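Local coordinates for cellobiose 2-epimerase (Ruminococcus albus, PDB 3VW5), which catalyses the reversible epimerization of cellobiose to 4-O-beta-D-glucopyranosyl-D-mannose, acting on the unmodified sugar, at residues A[51-56]-A[74-79]; A[59-64]-A[123-128]; A[283-288]-A[355-360]. The protein carries 2 engineered substitutions. One frame throughout, in Å; residues are numbered along the deposited sequence.

How the contacts relate
Contacts 1 and 2 are neighbours in the (alpha/alpha)6 barrel, their centres 11 Å apart, and both draw on helix 47-64. Contact 1 joins its middle turns to helix 67-84, the next helix along the chain, whereas contact 2 joins its C-terminal end to the end of helix 109-126; the segments therefore alternate in sequence. The two meet where Tyr77 packs on Asp128. Contact 3 follows later in the chain and stands apart, its centre 32 Å from that of contact 1 and 35 Å from that of contact 2. It packs the hairpin of strands 283-284 and 287-293 against the loop after strand 352-353 of the same sheet. Contacts 1 and 2 thus join three barrel helices, contact 3 surface elements.

Contact 1 of 3, residues A[51-56]-A[74-79]; sequences SRILWF and KHAYEF
Leu54 on helix 47-64 packs against Ala76 and Tyr77 on helix 67-84, where the two short helical segments approach to 8.5 Å between axes and run roughly antiparallel, at 146° between their directions. The tight part of the contact is built on small and branched aliphatic groups. CA of Leu54 lies 5.5 Å from CA of Ala76, an approach that the single methyl of the alanine permits, and the CB atoms of Leu54 and Ala76 are 4.2 Å apart. CG2 of Ile53 adds a second, looser touch on the same methyl, at 4.3 Å from CB of Ala76.

Leu54 carries its CG anti to the backbone N (chi1 178°), which swings the isopropyl end along the flank of Tyr77. Both of its methyls reach the root of that side chain: CD1 lies 3.9 Å from CB of Tyr77, while CD2 comes to 3.8 Å from CA of Tyr77 and sits at the edge of the phenol ring, near its plane. The leucine and tyrosine side chains lie side by side and point the same way, and the ring carries on past the leucine to stack on Tyr122.

On its far side helix 67-84 is polar. Lys74 is exposed, with its CB turned away from helix 47-64; Glu78 is partly exposed and spends its carboxylate on Lys81 and Asn82. His75 gives NE2 to the carbonyl of Asp23. Phe79, by contrast, is buried and stacks with His50.

Helix 47-64 is enclosed on its other sides, with Phe56 packed on helix 2-19, Trp55 stacked on Tyr117 of helix 109-126, and Arg52 touching Tyr373 of helix 373-385, consistent with a place in the inner ring of the (alpha/alpha)6 barrel.

Contact 2 of 3, residues A[59-64]-A[123-128]; sequences NAYMTL and YRASGD
Met62 and Ala125 mark the closest backbone approach, 6.2 Å between their CA atoms, where the last turns of helices 47-64 and 109-126 come together and the 123-128 segment leaves its helix at Gly127.

Met62 makes the largest single contribution. Its CG rests on Ala125, 4.1 Å from CB of that residue, and its sulfur continues to the backbone, with SD 3.5 Å from O of Arg124. The chain then bends at chi3 (-73°), bringing CE to 3.8 Å from NH1 of Arg124. The thioether thus lies over one face of the guanidinium, SD standing above the centre of the group, and the two side chains cross at about a right angle. Arg124 comes round to meet it through a bend of its own, at its chi3 of 57°. NH1 also forms a salt bridge with Glu191, which fixes the charged end while the methionine covers a face.

Tyr61 adds an edge contact: CE2 lies 3.7 Å from O of Ala125, with the carbonyl oxygen near the ring plane. CD2 of Tyr61 is 4.4 Å from CB of Ala125, a looser apolar touch.

Polar groups near the helix ends are used locally. OG1 of Thr63 donates to O of Asn59 at 2.7 Å, within its own helix. Across the turn, N of Asp128 donates to OG of Ser126 at 2.8 Å, an ST turn, and Asp128 in its turn N-caps the next helix through the backbone N of Glu130.

The chemistry is therefore one of dispersion and shape rather than of directed bonds between the segments: a flexible thioether fits between an alanine methyl and a flat cation, while the arginine's charge is answered by Glu191 outside the pair of segments.

Contact 3 of 3, residues A[283-288]-A[355-360]; sequences LEDGAL and FDHTPH
Glu284 and Asp285 meet the far end of the Phe355 ring, and the two acids approach it at different angles. Phe355 places its CG anti to the backbone N (chi1 -170°), a setting that carries CE1 and CZ out toward the turn. Glu284, likewise extended, crosses it at about a right angle. Its CG lies 3.8 Å from CE1 of Phe355, and OE1 comes to 3.7 Å from CZ of the same ring; the carboxylate and ring planes stand 72° apart, and OE1 meets the ring obliquely.

Asp285 meets the ring chiefly through its methylene, CB lying 3.7 Å from CZ of Phe355, with its carboxylate plane inclined 41° to the ring. OD1 of Asp285 leans on toward His357 but remains 4.4 Å from its NE2, too far for a direct bond. The imidazole itself has O of Phe355 over one face and stacks with Tyr339.

Lys299 links the main partners, in a cation-pi contact with Phe355 and a weak, long ion pair with Glu284 OE1, while OE2 is hydrogen-bonded to Asn289. Cutting Glu284 back to an alanine would probably leave the CE1 and CZ end of the Phe355 ring less covered and Asn289 without its carboxylate acceptor.

The backbone that presents the two acids is a tight turn. N of Glu284 donates to O of Ala287 at 2.9 Å, and N of Ala287 returns a bond to O of Glu284 at 3.3 Å, with Asp285 and Gly286 both at positive phi. The arrangement is a two-residue beta hairpin with a type I' turn, joining strands 283-284 and 287-293, its tip packed against the loop that follows strand 352-353 of the same antiparallel sheet.

Contact 1 of 3, residues A[51-56]-A[74-79]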
# COMPACT_ATOMS: atom_id res chain seq x y z
N SER A 51 -3.13 -1.20 10.42
CA SER A 51 -1.95 -0.41 10.13
C SER A 51 -2.25 0.61 9.05
O SER A 51 -1.78 1.74 9.11
CB SER A 51 -0.78 -1.31 9.75
OG SER A 51 -0.45 -2.13 10.85
N ARG A 52 -3.04 0.21 8.06
CA ARG A 52 -3.38 1.12 6.96
C ARG A 52 -4.28 2.27 7.41
O ARG A 52 -4.11 3.42 6.96
CB ARG A 52 -3.97 0.35 5.79
CG ARG A 52 -2.94 -0.51 5.10
CD ARG A 52 -3.55 -1.55 4.18
NE ARG A 52 -2.57 -2.05 3.22
CZ ARG A 52 -2.87 -2.81 2.17
NH1 ARG A 52 -4.13 -3.16 1.92
NH2 ARG A 52 -1.90 -3.21 1.36
N ILE A 53 -5.21 1.97 8.30
CA ILE A 53 -6.01 3.01 8.92
C ILE A 53 -5.09 3.95 9.72
O ILE A 53 -5.15 5.18 9.54
CB ILE A 53 -7.13 2.42 9.77
CG1 ILE A 53 -8.10 1.68 8.86
CG2 ILE A 53 -7.87 3.51 10.55
CD1 ILE A 53 -9.07 0.76 9.59
N LEU A 54 -4.24 3.38 10.57
CA LEU A 54 -3.25 4.16 11.34
C LEU A 54 -2.43 5.04 10.41
O LEU A 54 -2.30 6.25 10.62
CB LEU A 54 -2.34 3.27 12.18
CG LEU A 54 -1.24 3.99 12.99
CD1 LEU A 54 -1.78 5.21 13.73
CD2 LEU A 54 -0.49 3.07 13.95
N TRP A 55 -1.89 4.46 9.34
CA TRP A 55 -1.15 5.27 8.39
C TRP A 55 -2.02 6.40 7.85
O TRP A 55 -1.57 7.53 7.69
CB TRP A 55 -0.58 4.44 7.23
CG TRP A 55 0.16 5.35 6.27
CD1 TRP A 55 1.47 5.70 6.32
CD2 TRP A 55 -0.41 6.09 5.18
NE1 TRP A 55 1.77 6.58 5.31
CE2 TRP A 55 0.63 6.84 4.60
CE3 TRP A 55 -1.70 6.18 4.62
CZ2 TRP A 55 0.42 7.68 3.50
CZ3 TRP A 55 -1.90 7.02 3.53
CH2 TRP A 55 -0.85 7.75 2.99
N PHE A 56 -3.27 6.07 7.54
CA PHE A 56 -4.16 7.00 6.88
C PHE A 56 -4.52 8.19 7.75
O PHE A 56 -4.45 9.34 7.30
CB PHE A 56 -5.45 6.29 6.48
CG PHE A 56 -6.55 7.23 6.10
CD1 PHE A 56 -6.52 7.88 4.89
CD2 PHE A 56 -7.60 7.46 6.96
CE1 PHE A 56 -7.52 8.73 4.53
CE2 PHE A 56 -8.62 8.31 6.60
CZ PHE A 56 -8.58 8.95 5.39
N LYS A 74 -4.73 7.87 16.85
CA LYS A 74 -4.37 7.33 18.15
C LYS A 74 -5.21 6.13 18.56
O LYS A 74 -4.70 5.21 19.19
CB LYS A 74 -4.40 8.41 19.24
CG LYS A 74 -4.10 7.87 20.64
CD LYS A 74 -4.10 8.97 21.69
CE LYS A 74 -4.42 8.40 23.07
NZ LYS A 74 -5.30 9.33 23.85
N HIS A 75 -6.48 6.11 18.18
CA HIS A 75 -7.37 5.00 18.51
C HIS A 75 -6.89 3.71 17.87
O HIS A 75 -6.88 2.66 18.52
CB HIS A 75 -8.82 5.29 18.06
CG HIS A 75 -9.80 4.22 18.44
ND1 HIS A 75 -10.20 4.00 19.74
CD2 HIS A 75 -10.45 3.29 17.69
CE1 HIS A 75 -11.06 3.00 19.77
NE2 HIS A 75 -11.23 2.55 18.54
N ALA A 76 -6.52 3.79 16.60
CA ALA A 76 -5.98 2.66 15.86
C ALA A 76 -4.60 2.23 16.39
O ALA A 76 -4.34 1.04 16.61
CB ALA A 76 -5.90 2.99 14.36
N TYR A 77 -3.72 3.21 16.59
CA TYR A 77 -2.44 2.96 17.23
C TYR A 77 -2.56 2.11 18.50
O TYR A 77 -1.84 1.12 18.68
CB TYR A 77 -1.73 4.27 17.54
CG TYR A 77 -0.54 4.14 18.46
CD1 TYR A 77 0.66 3.63 18.01
CD2 TYR A 77 -0.62 4.57 19.79
CE1 TYR A 77 1.76 3.52 18.86
CE2 TYR A 77 0.47 4.46 20.65
CZ TYR A 77 1.66 3.94 20.17
OH TYR A 77 2.76 3.84 21.00
N GLU A 78 -3.47 2.51 19.39
CA GLU A 78 -3.61 1.78 20.65
C GLU A 78 -3.96 0.33 20.37
O GLU A 78 -3.44 -0.59 21.00
CB GLU A 78 -4.64 2.44 21.56
CG GLU A 78 -4.12 3.69 22.27
CD GLU A 78 -3.25 3.37 23.49
OE1 GLU A 78 -2.11 3.89 23.55
OE2 GLU A 78 -3.71 2.61 24.39
N PHE A 79 -4.85 0.12 19.41
CA PHE A 79 -5.27 -1.22 19.08
C PHE A 79 -4.06 -2.07 18.65
O PHE A 79 -3.93 -3.22 19.07
CB PHE A 79 -6.36 -1.21 18.01
CG PHE A 79 -6.95 -2.55 17.74
CD1 PHE A 79 -7.87 -3.11 18.63
CD2 PHE A 79 -6.59 -3.27 16.60
CE1 PHE A 79 -8.41 -4.36 18.39
CE2 PHE A 79 -7.12 -4.52 16.35
CZ PHE A 79 -8.05 -5.07 17.25

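Contact 2 of 3, residues A[59-64]-A[123-128]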
# COMPACT_ATOMS: atom_id res chain seq x y z
N ASN A 59 -1.55 10.45 8.42
CA ASN A 59 -1.21 11.30 7.28
C ASN A 59 -2.27 12.34 6.91
O ASN A 59 -1.95 13.41 6.37
CB ASN A 59 -0.85 10.46 6.05
CG ASN A 59 0.58 9.99 6.10
OD1 ASN A 59 1.47 10.61 5.50
ND2 ASN A 59 0.83 8.92 6.86
N ALA A 60 -3.53 12.00 7.18
CA ALA A 60 -4.62 12.93 6.93
C ALA A 60 -4.48 14.09 7.91
O ALA A 60 -4.72 15.26 7.57
CB ALA A 60 -5.96 12.23 7.12
N TYR A 61 -4.08 13.76 9.13
CA TYR A 61 -3.88 14.79 10.12
C TYR A 61 -2.72 15.72 9.71
O TYR A 61 -2.84 16.96 9.78
CB TYR A 61 -3.65 14.18 11.49
CG TYR A 61 -3.21 15.18 12.52
CD1 TYR A 61 -4.10 16.13 13.02
CD2 TYR A 61 -1.89 15.19 12.99
CE1 TYR A 61 -3.70 17.04 13.96
CE2 TYR A 61 -1.49 16.10 13.93
CZ TYR A 61 -2.39 17.03 14.42
OH TYR A 61 -1.98 17.95 15.35
N MET A 62 -1.62 15.14 9.25
CA MET A 62 -0.48 15.94 8.82
C MET A 62 -0.77 16.76 7.55
O MET A 62 0.01 17.63 7.18
CB MET A 62 0.76 15.06 8.60
CG MET A 62 1.40 14.51 9.87
SD MET A 62 3.02 13.72 9.58
CE MET A 62 2.56 12.19 8.75
N THR A 63 -1.88 16.49 6.88
CA THR A 63 -2.14 17.15 5.61
C THR A 63 -3.21 18.24 5.74
O THR A 63 -3.09 19.33 5.17
CB THR A 63 -2.54 16.12 4.53
OG1 THR A 63 -1.47 15.19 4.36
CG2 THR A 63 -2.83 16.80 3.19
N LEU A 64 -4.22 17.95 6.54
CA LEU A 64 -5.38 18.81 6.66
C LEU A 64 -5.48 19.44 8.05
O LEU A 64 -6.13 20.47 8.24
CB LEU A 64 -6.63 17.99 6.38
CG LEU A 64 -6.55 17.11 5.14
CD1 LEU A 64 -7.77 16.24 5.09
CD2 LEU A 64 -6.42 17.94 3.89
N TYR A 123 4.35 8.49 14.56
CA TYR A 123 5.40 9.26 15.22
C TYR A 123 5.58 10.64 14.56
O TYR A 123 5.57 11.66 15.25
CB TYR A 123 6.72 8.48 15.27
CG TYR A 123 7.92 9.32 15.68
CD1 TYR A 123 8.04 9.83 16.99
CD2 TYR A 123 8.93 9.61 14.77
CE1 TYR A 123 9.12 10.59 17.36
CE2 TYR A 123 10.01 10.36 15.13
CZ TYR A 123 10.10 10.85 16.42
OH TYR A 123 11.20 11.61 16.77
N ARG A 124 5.74 10.68 13.24
CA ARG A 124 5.87 11.96 12.55
C ARG A 124 4.66 12.82 12.82
O ARG A 124 4.69 14.04 12.67
CB ARG A 124 6.04 11.77 11.05
CG ARG A 124 7.32 11.09 10.65
CD ARG A 124 7.45 11.01 9.14
NE ARG A 124 7.39 12.32 8.51
CZ ARG A 124 6.63 12.61 7.45
NH1 ARG A 124 5.85 11.69 6.90
NH2 ARG A 124 6.67 13.85 6.96
N ALA A 125 3.57 12.18 13.22
CA ALA A 125 2.32 12.88 13.41
C ALA A 125 2.18 13.44 14.82
O ALA A 125 1.70 14.56 14.98
CB ALA A 125 1.14 11.97 13.07
N SER A 126 2.61 12.68 15.83
CA SER A 126 2.11 12.87 17.19
C SER A 126 2.96 13.62 18.25
O SER A 126 2.38 14.19 19.19
CB SER A 126 1.57 11.56 17.75
OG SER A 126 2.54 10.54 17.60
N GLY A 127 4.29 13.59 18.21
CA GLY A 127 5.08 12.48 17.77
C GLY A 127 5.47 11.77 19.05
O GLY A 127 6.46 12.11 19.69
N ASP A 128 4.62 10.83 19.45
CA ASP A 128 4.86 9.90 20.55
C ASP A 128 6.10 9.05 20.25
O ASP A 128 6.14 8.29 19.29
CB ASP A 128 3.63 9.00 20.70
CG ASP A 128 3.74 8.06 21.87
OD1 ASP A 128 2.69 7.50 22.29
OD2 ASP A 128 4.87 7.88 22.37

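Contact 3 of 3, residues A[283-288]-A[355-360]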
# COMPACT_ATOMS: atom_id res chain seq x y z
N LEU A 283 -3.18 1.44 -20.06
CA LEU A 283 -4.23 2.45 -20.09
C LEU A 283 -5.14 2.19 -21.29
O LEU A 283 -4.68 2.14 -22.44
CB LEU A 283 -3.62 3.84 -20.16
CG LEU A 283 -4.53 5.04 -19.87
CD1 LEU A 283 -5.17 4.95 -18.49
CD2 LEU A 283 -3.73 6.34 -20.03
N GLU A 284 -6.43 2.01 -21.04
CA GLU A 284 -7.36 1.63 -22.09
C GLU A 284 -8.76 2.10 -21.74
O GLU A 284 -9.27 1.82 -20.65
CB GLU A 284 -7.33 0.11 -22.30
CG GLU A 284 -8.30 -0.38 -23.36
CD GLU A 284 -8.12 -1.86 -23.67
OE1 GLU A 284 -9.05 -2.49 -24.26
OE2 GLU A 284 -7.05 -2.41 -23.32
N ASP A 285 -9.37 2.83 -22.67
CA ASP A 285 -10.68 3.42 -22.44
C ASP A 285 -10.57 4.28 -21.19
O ASP A 285 -11.50 4.35 -20.38
CB ASP A 285 -11.74 2.32 -22.28
CG ASP A 285 -13.15 2.82 -22.59
OD1 ASP A 285 -14.14 2.15 -22.18
OD2 ASP A 285 -13.27 3.88 -23.25
N GLY A 286 -9.40 4.90 -21.03
CA GLY A 286 -9.19 5.93 -20.03
C GLY A 286 -8.99 5.47 -18.60
O GLY A 286 -8.95 6.28 -17.68
N ALA A 287 -8.87 4.16 -18.41
CA ALA A 287 -8.64 3.57 -17.09
C ALA A 287 -7.55 2.50 -17.19
O ALA A 287 -7.21 2.03 -18.29
CB ALA A 287 -9.93 3.00 -16.49
N LEU A 288 -6.97 2.14 -16.04
CA LEU A 288 -5.88 1.19 -16.00
C LEU A 288 -6.42 -0.24 -15.90
O LEU A 288 -7.24 -0.55 -15.03
CB LEU A 288 -5.00 1.48 -14.79
CG LEU A 288 -3.54 1.89 -14.97
CD1 LEU A 288 -2.62 0.77 -14.51
CD2 LEU A 288 -3.21 2.34 -16.39
N PHE A 355 -14.68 -3.75 -17.13
CA PHE A 355 -14.39 -2.87 -18.26
C PHE A 355 -15.66 -2.23 -18.81
O PHE A 355 -15.64 -1.15 -19.40
CB PHE A 355 -13.71 -3.70 -19.34
CG PHE A 355 -13.14 -2.89 -20.45
CD1 PHE A 355 -11.89 -2.29 -20.33
CD2 PHE A 355 -13.85 -2.73 -21.63
CE1 PHE A 355 -11.36 -1.56 -21.35
CE2 PHE A 355 -13.32 -1.99 -22.66
CZ PHE A 355 -12.07 -1.40 -22.52
N ASP A 356 -16.78 -2.93 -18.60
CA ASP A 356 -18.10 -2.49 -19.04
C ASP A 356 -18.90 -1.80 -17.94
O ASP A 356 -20.09 -1.55 -18.10
CB ASP A 356 -18.89 -3.65 -19.61
CG ASP A 356 -18.62 -3.86 -21.10
OD1 ASP A 356 -18.19 -2.88 -21.77
OD2 ASP A 356 -18.84 -5.00 -21.60
N HIS A 357 -18.25 -1.54 -16.81
CA HIS A 357 -18.70 -0.56 -15.84
C HIS A 357 -19.70 -1.08 -14.83
O HIS A 357 -20.49 -0.31 -14.27
CB HIS A 357 -19.26 0.69 -16.53
CG HIS A 357 -18.30 1.31 -17.49
ND1 HIS A 357 -18.68 1.75 -18.74
CD2 HIS A 357 -16.97 1.56 -17.39
CE1 HIS A 357 -17.63 2.25 -19.37
NE2 HIS A 357 -16.59 2.16 -18.57
N THR A 358 -19.69 -2.38 -14.60
CA THR A 358 -20.57 -2.89 -13.57
C THR A 358 -19.75 -3.48 -12.43
O THR A 358 -18.80 -4.22 -12.65
CB THR A 358 -21.71 -3.80 -14.14
OG1 THR A 358 -21.68 -5.10 -13.56
CG2 THR A 358 -21.64 -3.88 -15.65
N PRO A 359 -20.11 -3.10 -11.20
CA PRO A 359 -19.35 -3.46 -10.00
C PRO A 359 -19.46 -4.95 -9.74
O PRO A 359 -20.52 -5.51 -10.02
CB PRO A 359 -20.04 -2.67 -8.87
CG PRO A 359 -20.75 -1.54 -9.57
CD PRO A 359 -21.18 -2.14 -10.90
N HIS A 360 -18.39 -5.57 -9.24
CA HIS A 360 -18.42 -6.95 -8.78
C HIS A 360 -19.12 -6.96 -7.45
O HIS A 360 -18.56 -6.52 -6.45
CB HIS A 360 -17.00 -7.49 -8.58
CG HIS A 360 -16.28 -7.82 -9.85
ND1 HIS A 360 -14.96 -8.23 -9.86
CD2 HIS A 360 -16.68 -7.81 -11.14
CE1 HIS A 360 -14.59 -8.46 -11.11
NE2 HIS A 360 -15.61 -8.21 -11.90